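Local coordinates for DNA primase (Aquifex aeolicus, PDB 2AU3), which makes the short RNA primers from which DNA polymerase starts DNA replication, as a member of the DnaG primase family, at residues A[110-115]-A[156-161]; A[185-190]-A[207-212]; A[244-249]-A[264-269]; A[307-312]-A[370-375]. All coordinates share one frame; numbering follows the deposited sequence.

Contact 2 and segment 156-161 of contact 1 belong to the N-terminal part of the catalytic core; the centres of these two contacts are about 20 Å apart, and their nearest atoms about 7 Å. Contact 3 lies in the Toprim fold, closest of the four to the centre of the molecule, and contact 4 joins that fold to the helical domain. These last two meet directly where Leu-249 CD2 packs on Leu-311 CD1 at 4.3 Å. Contact 3 is also close to the predicted magnesium site: the side chain of Ala-269 is about 6 Å from that of Glu-251, against about 12 Å for Ile-308 of contact 4. The centres of contacts 1 and 4 are about 45 Å apart.

Contact 1 of 4, residues A[110-115]-A[156-161]; sequences DRVCDF and KVLKEN
Two helical segments run roughly antiparallel, their axes 10.5 Å apart at closest and 139° between their directions, and apolar and polar side chains meet between them. Val-112 points CG2 at Leu-158, whose CD1 lies 3.6 Å from it. Leu-158 sits off the staggered positions (chi1 -107°), and from there its CD1 meets the valine. One turn further along, Phe-115, with CG anti to its backbone N, brings CD1 within 4.0 Å of Val-157 CG1.

The polar groups meet without bonding across the gap; Asn-161 is held within its own helix. Arg-111, whose long chain can span the gap, bends at chi2, so that its guanidinium passes alongside the second helix with Val-157 CB 4.2 Å above its plane, toward the rim. Asn-161 turns its amide nearly perpendicular to that plane; ND2 donates to Val-157 O at 2.7 Å, in the carbonyl plane and on a lone pair. This nearly straight bond ties the amide back to the carbonyl one turn earlier, leaving Arg-111 NE beside a fellow donor.

Around the pair, Tyr-167 of helix 164-168 touches both Val-112 and Leu-158, while Phe-203 of strand 200-207 packs on Val-112, bringing helix 101-122 against the sheet.

Contact 2 of 4, residues A[185-190]-A[207-212]; sequences FLRRVV and RIVEDK
Arginine chemistry dominates the meeting of 185-190, which enters strand 188-194, with 207-212, the loop leaving the neighbouring antiparallel strand. The extended chain of Arg-188 lays its guanidinium over Arg-207, whose CB sits 3.5 Å above the centre of that flat group. Arg-188 NH1 bonds to Gly-205 O and Arg-188 NH2 to Pro-214 O, which fixes the plane. Arg-207 bends at chi3 and turns its own guanidinium 75° from the first; NH1 donates to Val-209 O at 2.9 Å, curling the loop around its own side chain, and NE reaches Ser-213 O.

Apolar contacts border this core. Val-189 CG2 meets Ile-208 CG2 at 3.8 Å, and the aliphatic part of Arg-187, through CG, rests 3.7 Å from Val-209 CG1. Arg-187 occupies the third position of a type II turn with positive phi (77°), and its NH1 bonds to Pro-149 O.

An alanine in place of Arg-188 would remove both carbonyl bonds and the cover over Arg-207 CB, and would probably loosen the loop against the strand.

Arg-188 NH2 and Arg-207 NE come within 4.5 Å, so the two positive charges presumably repel; backbone carbonyls accepting from each guanidinium are likely to offset that cost.

Contact 3 of 4, residues A[244-249]-A[264-269]; sequences EGFAIL and IRNVVA
The beta-alpha-beta unit of the Toprim fold, strand 247-249, helix 253-261 and strand 267-270, brings these two segments together as parallel neighbours. Ile-248 is the hub of the ladder: its N donates to Asn-266 O at 2.8 Å, and its O receives Val-268 N at 3.0 Å, nearly along the C=O axis. The beta-branched valines suit the extended strand, and Val-268 CG2 packs 4.1 Å from Leu-249 CD1. On the face shared by Ile-248 and Val-267, Ile-248 CD1 presses tightly on Ile-264 CG2, at 3.5 Å.

Asn-266, the centre of an inverse gamma turn, immediately precedes strand 267-270. With CG in the crowded position between N and carbonyl carbon (chi1 57°), its amide reaches back across the gap. ND2 donates to Phe-246 O at 3.0 Å, coming from above the carbonyl plane, and lies 3.3 Å over one face of the Phe-246 ring, toward its rim; the ring plane stands 81° from the amide. The Glu-244 carboxylate stacks across the amide, and its OE1 accepts a hydrogen bond from a water, which itself accepts from Arg-265 N. Gly-245, with positive phi, lets the chain leave its helix here.

The buried amide thus donates to the Phe-246 carbonyl while lying over the ring and beside the carboxylate, electron-rich surroundings that would probably polarise its N-H bonds.

Contact 4 of 4, residues A[307-312]-A[370-375]; sequences AIPLLL and FRYYLG
Here a helix of the Toprim fold, 298-313, packs against helix 363-374 of the DnaG helical domain; the axes of the two short segments come within 10.7 Å, at 42°. The joint turns on Tyr-373. With CG anti to the carbonyl carbon (chi1 -72°), its ring swings across to the Toprim helix, where CE1 lies 3.5 Å from Ile-308 CG2. Further along the same side chain, Tyr-373 OH lies 3.9 Å from Ile-308 CD1. Ile-308 holds CG2 anti to its backbone N, which presents this branch to the tyrosine, while Leu-312, one turn later, brings CD1 within 3.9 Å of Tyr-373 CB.

Tyr-372 takes the other common position, CG anti to N (chi1 170°), and so lays CD2 over one face of the Tyr-373 ring, 3.8 Å above its plane. Pro-309 suits its place because its compact, puckered ring presents CG to both tyrosines, although it leaves the helix kinked where amides lack bonds to the preceding turn.

A serine at Tyr-373 would lose the ring packed on Ile-308 and Pro-309, and would probably weaken the join between the two domains.

Pro-309 CG is the shared point of the two tyrosines: it meets the edge of the Tyr-373 ring, 4.1 Å from CE1, and lies 3.7 Å from Tyr-372 OH.

Contact 1 of 4, residues A[110-115]-A[156-161]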
# COMPACT_ATOMS: atom_id res chain seq x y z
N ASP A 110 14.13 -1.11 5.21
CA ASP A 110 13.96 0.32 5.14
C ASP A 110 15.14 1.03 4.48
O ASP A 110 14.96 1.99 3.72
CB ASP A 110 13.71 0.90 6.53
CG ASP A 110 13.40 2.38 6.48
OD1 ASP A 110 12.23 2.74 6.15
OD2 ASP A 110 14.28 3.24 6.67
N ARG A 111 16.35 0.55 4.76
CA ARG A 111 17.55 1.10 4.14
C ARG A 111 17.59 0.81 2.64
O ARG A 111 18.12 1.60 1.85
CB ARG A 111 18.81 0.54 4.80
CG ARG A 111 20.08 1.02 4.15
CD ARG A 111 20.25 2.54 4.34
NE ARG A 111 21.43 3.10 3.72
CZ ARG A 111 21.47 3.62 2.50
NH1 ARG A 111 20.38 3.61 1.71
NH2 ARG A 111 22.60 4.15 2.06
N VAL A 112 17.10 -0.36 2.27
CA VAL A 112 17.07 -0.75 0.87
C VAL A 112 16.01 0.09 0.14
O VAL A 112 16.22 0.51 -0.99
CB VAL A 112 16.81 -2.27 0.73
CG1 VAL A 112 16.45 -2.65 -0.73
CG2 VAL A 112 18.02 -3.07 1.18
N CYS A 113 14.92 0.38 0.81
CA CYS A 113 13.92 1.32 0.28
C CYS A 113 14.54 2.68 -0.05
O CYS A 113 14.33 3.23 -1.14
CB CYS A 113 12.77 1.48 1.29
SG CYS A 113 11.40 2.53 0.69
N ASP A 114 15.37 3.20 0.86
CA ASP A 114 16.05 4.50 0.67
C ASP A 114 17.01 4.46 -0.49
O ASP A 114 17.18 5.46 -1.21
CB ASP A 114 16.84 4.89 1.93
CG ASP A 114 15.93 5.05 3.17
OD1 ASP A 114 14.74 5.42 3.03
OD2 ASP A 114 16.35 4.80 4.32
N PHE A 115 17.67 3.32 -0.67
CA PHE A 115 18.61 3.11 -1.76
C PHE A 115 17.90 3.19 -3.13
O PHE A 115 18.34 3.90 -4.05
CB PHE A 115 19.31 1.75 -1.59
CG PHE A 115 20.01 1.27 -2.83
CD1 PHE A 115 21.17 1.91 -3.27
CD2 PHE A 115 19.50 0.22 -3.57
CE1 PHE A 115 21.81 1.49 -4.44
CE2 PHE A 115 20.13 -0.21 -4.73
CZ PHE A 115 21.31 0.43 -5.16
N LYS A 156 26.85 -3.34 -1.58
CA LYS A 156 27.77 -2.44 -0.90
C LYS A 156 27.09 -1.64 0.23
O LYS A 156 27.67 -1.50 1.32
CB LYS A 156 28.43 -1.49 -1.91
CG LYS A 156 29.57 -0.64 -1.35
CD LYS A 156 29.96 0.47 -2.34
CE LYS A 156 30.46 1.73 -1.63
NZ LYS A 156 29.43 2.84 -1.58
N VAL A 157 25.88 -1.14 0.00
CA VAL A 157 25.21 -0.40 1.08
C VAL A 157 24.83 -1.33 2.22
O VAL A 157 24.89 -0.93 3.38
CB VAL A 157 23.98 0.46 0.64
CG1 VAL A 157 24.15 1.09 -0.73
CG2 VAL A 157 22.68 -0.31 0.75
N LEU A 158 24.45 -2.55 1.88
CA LEU A 158 24.06 -3.53 2.87
C LEU A 158 25.25 -3.89 3.76
O LEU A 158 25.18 -3.83 4.99
CB LEU A 158 23.53 -4.78 2.16
CG LEU A 158 22.02 -5.10 2.17
CD1 LEU A 158 21.15 -3.94 2.64
CD2 LEU A 158 21.54 -5.69 0.84
N LYS A 159 26.36 -4.27 3.11
CA LYS A 159 27.60 -4.60 3.82
C LYS A 159 28.09 -3.43 4.66
O LYS A 159 28.40 -3.61 5.84
CB LYS A 159 28.69 -5.08 2.83
CG LYS A 159 28.40 -6.44 2.23
CD LYS A 159 29.48 -6.83 1.22
CE LYS A 159 29.37 -8.30 0.86
NZ LYS A 159 30.58 -8.81 0.12
N GLU A 160 28.13 -2.22 4.08
CA GLU A 160 28.54 -0.99 4.79
C GLU A 160 27.71 -0.73 6.06
O GLU A 160 28.20 -0.14 7.01
CB GLU A 160 28.40 0.24 3.88
CG GLU A 160 29.54 0.53 2.92
CD GLU A 160 29.34 1.85 2.14
OE1 GLU A 160 28.24 2.08 1.58
OE2 GLU A 160 30.29 2.67 2.10
N ASN A 161 26.43 -1.13 6.02
CA ASN A 161 25.49 -0.89 7.10
C ASN A 161 25.32 -2.11 7.99
O ASN A 161 24.58 -2.08 8.98
CB ASN A 161 24.13 -0.44 6.55
CG ASN A 161 24.12 1.03 6.15
OD1 ASN A 161 23.86 1.90 6.98
ND2 ASN A 161 24.42 1.30 4.89

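Contact 2 of 4, residues A[185-190]-A[207-212]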
# COMPACT_ATOMS: atom_id res chain seq x y z
N PHE A 185 15.01 -7.57 -7.84
CA PHE A 185 14.30 -6.49 -8.51
C PHE A 185 15.14 -5.72 -9.53
O PHE A 185 14.68 -4.70 -10.08
CB PHE A 185 13.76 -5.53 -7.45
CG PHE A 185 12.78 -6.18 -6.54
CD1 PHE A 185 11.47 -6.38 -6.96
CD2 PHE A 185 13.18 -6.66 -5.31
CE1 PHE A 185 10.56 -7.02 -6.14
CE2 PHE A 185 12.26 -7.30 -4.47
CZ PHE A 185 10.96 -7.48 -4.88
N LEU A 186 16.34 -6.23 -9.82
CA LEU A 186 17.27 -5.56 -10.74
C LEU A 186 16.59 -4.98 -11.98
O LEU A 186 15.83 -5.67 -12.64
CB LEU A 186 18.41 -6.50 -11.16
CG LEU A 186 19.56 -5.89 -11.96
CD1 LEU A 186 20.26 -4.79 -11.15
CD2 LEU A 186 20.56 -6.98 -12.33
N ARG A 187 16.82 -3.68 -12.23
CA ARG A 187 16.34 -3.02 -13.44
C ARG A 187 14.85 -2.69 -13.42
O ARG A 187 14.32 -2.24 -14.41
CB ARG A 187 16.70 -3.87 -14.68
CG ARG A 187 17.00 -3.09 -15.95
CD ARG A 187 18.22 -2.16 -15.87
NE ARG A 187 19.47 -2.89 -15.62
CZ ARG A 187 20.41 -2.48 -14.79
NH1 ARG A 187 20.28 -1.35 -14.13
NH2 ARG A 187 21.50 -3.22 -14.62
N ARG A 188 14.18 -2.89 -12.29
CA ARG A 188 12.75 -2.62 -12.20
C ARG A 188 12.47 -1.34 -11.45
O ARG A 188 13.25 -0.93 -10.59
CB ARG A 188 12.01 -3.76 -11.49
CG ARG A 188 12.09 -5.10 -12.21
CD ARG A 188 11.37 -6.24 -11.50
NE ARG A 188 11.51 -7.43 -12.34
CZ ARG A 188 10.55 -7.93 -13.10
NH1 ARG A 188 9.32 -7.42 -13.05
NH2 ARG A 188 10.83 -8.96 -13.88
N VAL A 189 11.33 -0.72 -11.76
CA VAL A 189 10.80 0.35 -10.92
C VAL A 189 10.23 -0.37 -9.71
O VAL A 189 9.52 -1.35 -9.86
CB VAL A 189 9.73 1.18 -11.67
CG1 VAL A 189 8.82 2.02 -10.68
CG2 VAL A 189 10.45 2.12 -12.71
N VAL A 190 10.62 0.07 -8.52
CA VAL A 190 10.32 -0.62 -7.31
C VAL A 190 9.18 0.09 -6.61
O VAL A 190 9.19 1.32 -6.49
CB VAL A 190 11.55 -0.68 -6.38
CG1 VAL A 190 11.16 -1.22 -5.04
CG2 VAL A 190 12.69 -1.55 -7.01
N ARG A 207 8.93 -4.38 -14.40
CA ARG A 207 10.08 -4.24 -15.28
C ARG A 207 9.84 -3.18 -16.38
O ARG A 207 8.70 -2.95 -16.81
CB ARG A 207 10.58 -5.59 -15.79
CG ARG A 207 10.08 -6.01 -17.10
CD ARG A 207 10.69 -7.32 -17.56
NE ARG A 207 9.66 -8.20 -18.11
CZ ARG A 207 8.97 -7.92 -19.21
NH1 ARG A 207 9.24 -6.81 -19.89
NH2 ARG A 207 8.04 -8.75 -19.65
N ILE A 208 10.90 -2.45 -16.72
CA ILE A 208 10.81 -1.37 -17.71
C ILE A 208 11.67 -1.69 -18.93
O ILE A 208 11.65 -0.95 -19.92
CB ILE A 208 11.20 -0.00 -17.09
CG1 ILE A 208 12.59 -0.08 -16.41
CG2 ILE A 208 10.10 0.47 -16.13
CD1 ILE A 208 13.18 1.28 -16.01
N VAL A 209 12.44 -2.78 -18.86
CA VAL A 209 13.16 -3.27 -20.03
C VAL A 209 12.46 -4.49 -20.63
O VAL A 209 11.68 -5.16 -19.95
CB VAL A 209 14.65 -3.58 -19.71
CG1 VAL A 209 15.34 -2.34 -19.14
CG2 VAL A 209 14.78 -4.75 -18.74
N GLU A 210 12.73 -4.76 -21.91
CA GLU A 210 12.25 -5.97 -22.60
C GLU A 210 13.04 -7.21 -22.18
O GLU A 210 14.26 -7.26 -22.33
CB GLU A 210 12.33 -5.78 -24.11
CG GLU A 210 10.99 -5.50 -24.76
CD GLU A 210 11.11 -4.79 -26.09
OE1 GLU A 210 11.41 -5.47 -27.11
OE2 GLU A 210 10.90 -3.55 -26.13
N ASP A 211 12.32 -8.22 -21.69
CA ASP A 211 12.92 -9.36 -20.99
C ASP A 211 11.92 -10.53 -21.04
O ASP A 211 10.73 -10.32 -21.28
CB ASP A 211 13.18 -8.98 -19.52
CG ASP A 211 14.42 -9.64 -18.95
OD1 ASP A 211 14.37 -10.85 -18.65
OD2 ASP A 211 15.51 -9.03 -18.77
N LYS A 212 12.41 -11.74 -20.78
CA LYS A 212 11.54 -12.92 -20.70
C LYS A 212 10.72 -12.97 -19.38
O LYS A 212 9.64 -13.55 -19.33
CB LYS A 212 12.37 -14.21 -20.92
CG LYS A 212 11.74 -15.53 -20.43
CD LYS A 212 10.75 -16.12 -21.44
CE LYS A 212 9.53 -16.71 -20.71
NZ LYS A 212 8.74 -17.63 -21.60

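Contact 3 of 4, residues A[244-249]-A[264-269]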
# COMPACT_ATOMS: atom_id res chain seq x y z
N GLU A 244 -13.99 9.24 4.89
CA GLU A 244 -15.03 9.18 3.83
C GLU A 244 -16.12 8.12 4.06
O GLU A 244 -17.23 8.25 3.54
CB GLU A 244 -14.40 9.04 2.44
CG GLU A 244 -13.52 10.24 2.09
CD GLU A 244 -12.85 10.14 0.73
OE1 GLU A 244 -11.59 10.00 0.69
OE2 GLU A 244 -13.57 10.23 -0.29
N GLY A 245 -15.83 7.13 4.88
CA GLY A 245 -16.83 6.12 5.20
C GLY A 245 -16.90 5.01 4.18
O GLY A 245 -17.80 4.17 4.24
N PHE A 246 -15.94 4.97 3.25
CA PHE A 246 -15.84 3.84 2.32
C PHE A 246 -14.43 3.73 1.77
O PHE A 246 -13.62 4.67 1.91
CB PHE A 246 -16.88 3.96 1.19
CG PHE A 246 -16.61 5.09 0.21
CD1 PHE A 246 -15.98 4.84 -1.02
CD2 PHE A 246 -17.01 6.41 0.50
CE1 PHE A 246 -15.73 5.87 -1.93
CE2 PHE A 246 -16.76 7.46 -0.41
CZ PHE A 246 -16.12 7.18 -1.63
N ALA A 247 -14.13 2.60 1.15
CA ALA A 247 -12.87 2.39 0.49
C ALA A 247 -13.17 2.10 -0.98
O ALA A 247 -14.24 1.60 -1.30
CB ALA A 247 -12.12 1.20 1.11
N ILE A 248 -12.20 2.39 -1.85
CA ILE A 248 -12.29 1.98 -3.24
C ILE A 248 -11.25 0.87 -3.44
O ILE A 248 -10.13 1.04 -3.03
CB ILE A 248 -12.00 3.19 -4.19
CG1 ILE A 248 -13.07 4.28 -4.02
CG2 ILE A 248 -11.90 2.68 -5.69
CD1 ILE A 248 -12.62 5.74 -4.46
N LEU A 249 -11.66 -0.29 -3.97
CA LEU A 249 -10.75 -1.37 -4.28
C LEU A 249 -10.46 -1.40 -5.76
O LEU A 249 -11.37 -1.50 -6.59
CB LEU A 249 -11.32 -2.74 -3.78
CG LEU A 249 -10.54 -4.03 -4.10
CD1 LEU A 249 -9.27 -4.17 -3.24
CD2 LEU A 249 -11.48 -5.28 -3.95
N ILE A 264 -7.71 10.91 -5.25
CA ILE A 264 -8.69 9.95 -4.78
C ILE A 264 -7.90 9.01 -3.89
O ILE A 264 -7.16 8.15 -4.39
CB ILE A 264 -9.31 9.20 -5.97
CG1 ILE A 264 -10.25 10.13 -6.75
CG2 ILE A 264 -10.19 8.02 -5.48
CD1 ILE A 264 -10.72 9.52 -8.08
N ARG A 265 -8.01 9.17 -2.57
CA ARG A 265 -6.97 8.63 -1.70
C ARG A 265 -7.45 7.51 -0.77
O ARG A 265 -6.65 6.92 -0.04
CB ARG A 265 -6.37 9.75 -0.87
CG ARG A 265 -5.66 10.85 -1.67
CD ARG A 265 -5.15 11.93 -0.75
NE ARG A 265 -4.45 13.01 -1.44
CZ ARG A 265 -4.92 14.23 -1.54
NH1 ARG A 265 -6.11 14.53 -1.03
NH2 ARG A 265 -4.19 15.17 -2.13
N ASN A 266 -8.76 7.22 -0.80
CA ASN A 266 -9.30 6.18 0.07
C ASN A 266 -9.35 4.87 -0.72
O ASN A 266 -10.39 4.30 -0.88
CB ASN A 266 -10.70 6.57 0.60
CG ASN A 266 -11.70 6.87 -0.54
OD1 ASN A 266 -11.32 7.41 -1.58
ND2 ASN A 266 -12.96 6.54 -0.33
N VAL A 267 -8.19 4.44 -1.20
CA VAL A 267 -8.03 3.39 -2.22
C VAL A 267 -7.03 2.36 -1.72
O VAL A 267 -5.96 2.74 -1.19
CB VAL A 267 -7.44 3.98 -3.54
CG1 VAL A 267 -7.42 2.91 -4.69
CG2 VAL A 267 -8.23 5.20 -4.01
N VAL A 268 -7.34 1.07 -1.96
CA VAL A 268 -6.45 -0.06 -1.66
C VAL A 268 -6.42 -0.99 -2.85
O VAL A 268 -7.26 -0.91 -3.73
CB VAL A 268 -6.95 -0.90 -0.43
CG1 VAL A 268 -6.65 -0.14 0.88
CG2 VAL A 268 -8.43 -1.18 -0.53
N ALA A 269 -5.44 -1.89 -2.88
CA ALA A 269 -5.37 -2.88 -3.93
C ALA A 269 -4.81 -4.18 -3.37
O ALA A 269 -4.01 -4.14 -2.43
CB ALA A 269 -4.51 -2.37 -5.08
O HOH W 1 -9.93 10.81 -1.40

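Contact 4 of 4, residues A[307-312]-A[370-375]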
# COMPACT_ATOMS: atom_id res chain seq x y z
N ALA A 307 -14.38 -11.51 -6.35
CA ALA A 307 -13.97 -10.82 -5.11
C ALA A 307 -15.15 -10.50 -4.19
O ALA A 307 -15.01 -10.41 -2.97
CB ALA A 307 -13.18 -9.54 -5.45
N ILE A 308 -16.32 -10.32 -4.79
CA ILE A 308 -17.52 -9.88 -4.07
C ILE A 308 -17.93 -10.79 -2.90
O ILE A 308 -18.18 -10.30 -1.81
CB ILE A 308 -18.71 -9.69 -5.07
CG1 ILE A 308 -18.52 -8.41 -5.88
CG2 ILE A 308 -20.01 -9.64 -4.34
CD1 ILE A 308 -19.48 -8.23 -7.10
N PRO A 309 -17.99 -12.12 -3.09
CA PRO A 309 -18.30 -13.01 -1.98
C PRO A 309 -17.29 -12.92 -0.83
O PRO A 309 -17.67 -13.11 0.32
CB PRO A 309 -18.24 -14.39 -2.63
CG PRO A 309 -18.59 -14.10 -4.07
CD PRO A 309 -17.79 -12.87 -4.34
N LEU A 310 -16.02 -12.67 -1.13
CA LEU A 310 -15.05 -12.49 -0.04
C LEU A 310 -15.37 -11.24 0.77
O LEU A 310 -15.28 -11.26 2.00
CB LEU A 310 -13.60 -12.41 -0.55
CG LEU A 310 -13.18 -13.38 -1.66
CD1 LEU A 310 -11.75 -13.05 -2.06
CD2 LEU A 310 -13.31 -14.83 -1.22
N LEU A 311 -15.78 -10.18 0.08
CA LEU A 311 -16.16 -8.94 0.75
C LEU A 311 -17.46 -9.13 1.57
O LEU A 311 -17.54 -8.71 2.74
CB LEU A 311 -16.27 -7.77 -0.25
CG LEU A 311 -14.92 -7.42 -0.91
CD1 LEU A 311 -15.13 -6.45 -2.04
CD2 LEU A 311 -13.95 -6.83 0.12
N LEU A 312 -18.46 -9.75 0.94
CA LEU A 312 -19.72 -10.05 1.63
C LEU A 312 -19.47 -10.87 2.90
O LEU A 312 -19.99 -10.52 3.96
CB LEU A 312 -20.75 -10.71 0.70
CG LEU A 312 -21.22 -9.85 -0.48
CD1 LEU A 312 -22.11 -10.66 -1.44
CD2 LEU A 312 -21.95 -8.57 0.01
N PHE A 370 -28.42 -13.22 -7.60
CA PHE A 370 -28.97 -12.75 -6.33
C PHE A 370 -28.92 -13.81 -5.24
O PHE A 370 -28.42 -13.56 -4.13
CB PHE A 370 -30.41 -12.28 -6.54
CG PHE A 370 -31.01 -11.62 -5.32
CD1 PHE A 370 -30.83 -10.27 -5.09
CD2 PHE A 370 -31.81 -12.34 -4.44
CE1 PHE A 370 -31.41 -9.65 -3.97
CE2 PHE A 370 -32.38 -11.73 -3.33
CZ PHE A 370 -32.17 -10.40 -3.09
N ARG A 371 -29.43 -15.00 -5.54
CA ARG A 371 -29.46 -16.06 -4.55
C ARG A 371 -28.04 -16.54 -4.22
O ARG A 371 -27.75 -16.85 -3.09
CB ARG A 371 -30.38 -17.21 -4.97
CG ARG A 371 -29.68 -18.46 -5.44
CD ARG A 371 -30.59 -19.46 -6.20
NE ARG A 371 -31.14 -20.49 -5.31
CZ ARG A 371 -31.59 -21.67 -5.71
NH1 ARG A 371 -31.58 -22.01 -7.00
NH2 ARG A 371 -32.06 -22.52 -4.81
N TYR A 372 -27.16 -16.56 -5.21
CA TYR A 372 -25.74 -16.84 -4.97
C TYR A 372 -25.09 -15.80 -4.03
O TYR A 372 -24.48 -16.16 -3.04
CB TYR A 372 -25.00 -16.95 -6.29
CG TYR A 372 -23.50 -17.02 -6.19
CD1 TYR A 372 -22.85 -18.23 -5.90
CD2 TYR A 372 -22.72 -15.90 -6.43
CE1 TYR A 372 -21.46 -18.29 -5.83
CE2 TYR A 372 -21.34 -15.96 -6.38
CZ TYR A 372 -20.72 -17.15 -6.06
OH TYR A 372 -19.35 -17.19 -6.00
N TYR A 373 -25.20 -14.52 -4.33
CA TYR A 373 -24.58 -13.50 -3.45
C TYR A 373 -25.19 -13.50 -2.07
O TYR A 373 -24.50 -13.32 -1.07
CB TYR A 373 -24.67 -12.10 -4.05
CG TYR A 373 -23.75 -11.91 -5.19
CD1 TYR A 373 -22.43 -12.31 -5.11
CD2 TYR A 373 -24.22 -11.39 -6.40
CE1 TYR A 373 -21.57 -12.18 -6.18
CE2 TYR A 373 -23.38 -11.23 -7.48
CZ TYR A 373 -22.05 -11.62 -7.37
OH TYR A 373 -21.19 -11.49 -8.43
N LEU A 374 -26.51 -13.68 -2.02
CA LEU A 374 -27.23 -13.77 -0.75
C LEU A 374 -26.64 -14.77 0.22
O LEU A 374 -26.72 -14.56 1.44
CB LEU A 374 -28.69 -14.12 -1.00
CG LEU A 374 -29.70 -13.36 -0.13
CD1 LEU A 374 -29.51 -11.88 -0.26
CD2 LEU A 374 -31.14 -13.78 -0.42
N GLY A 375 -26.06 -15.85 -0.30
CA GLY A 375 -25.53 -16.93 0.51
C GLY A 375 -24.25 -16.58 1.25
O GLY A 375 -23.71 -17.41 1.99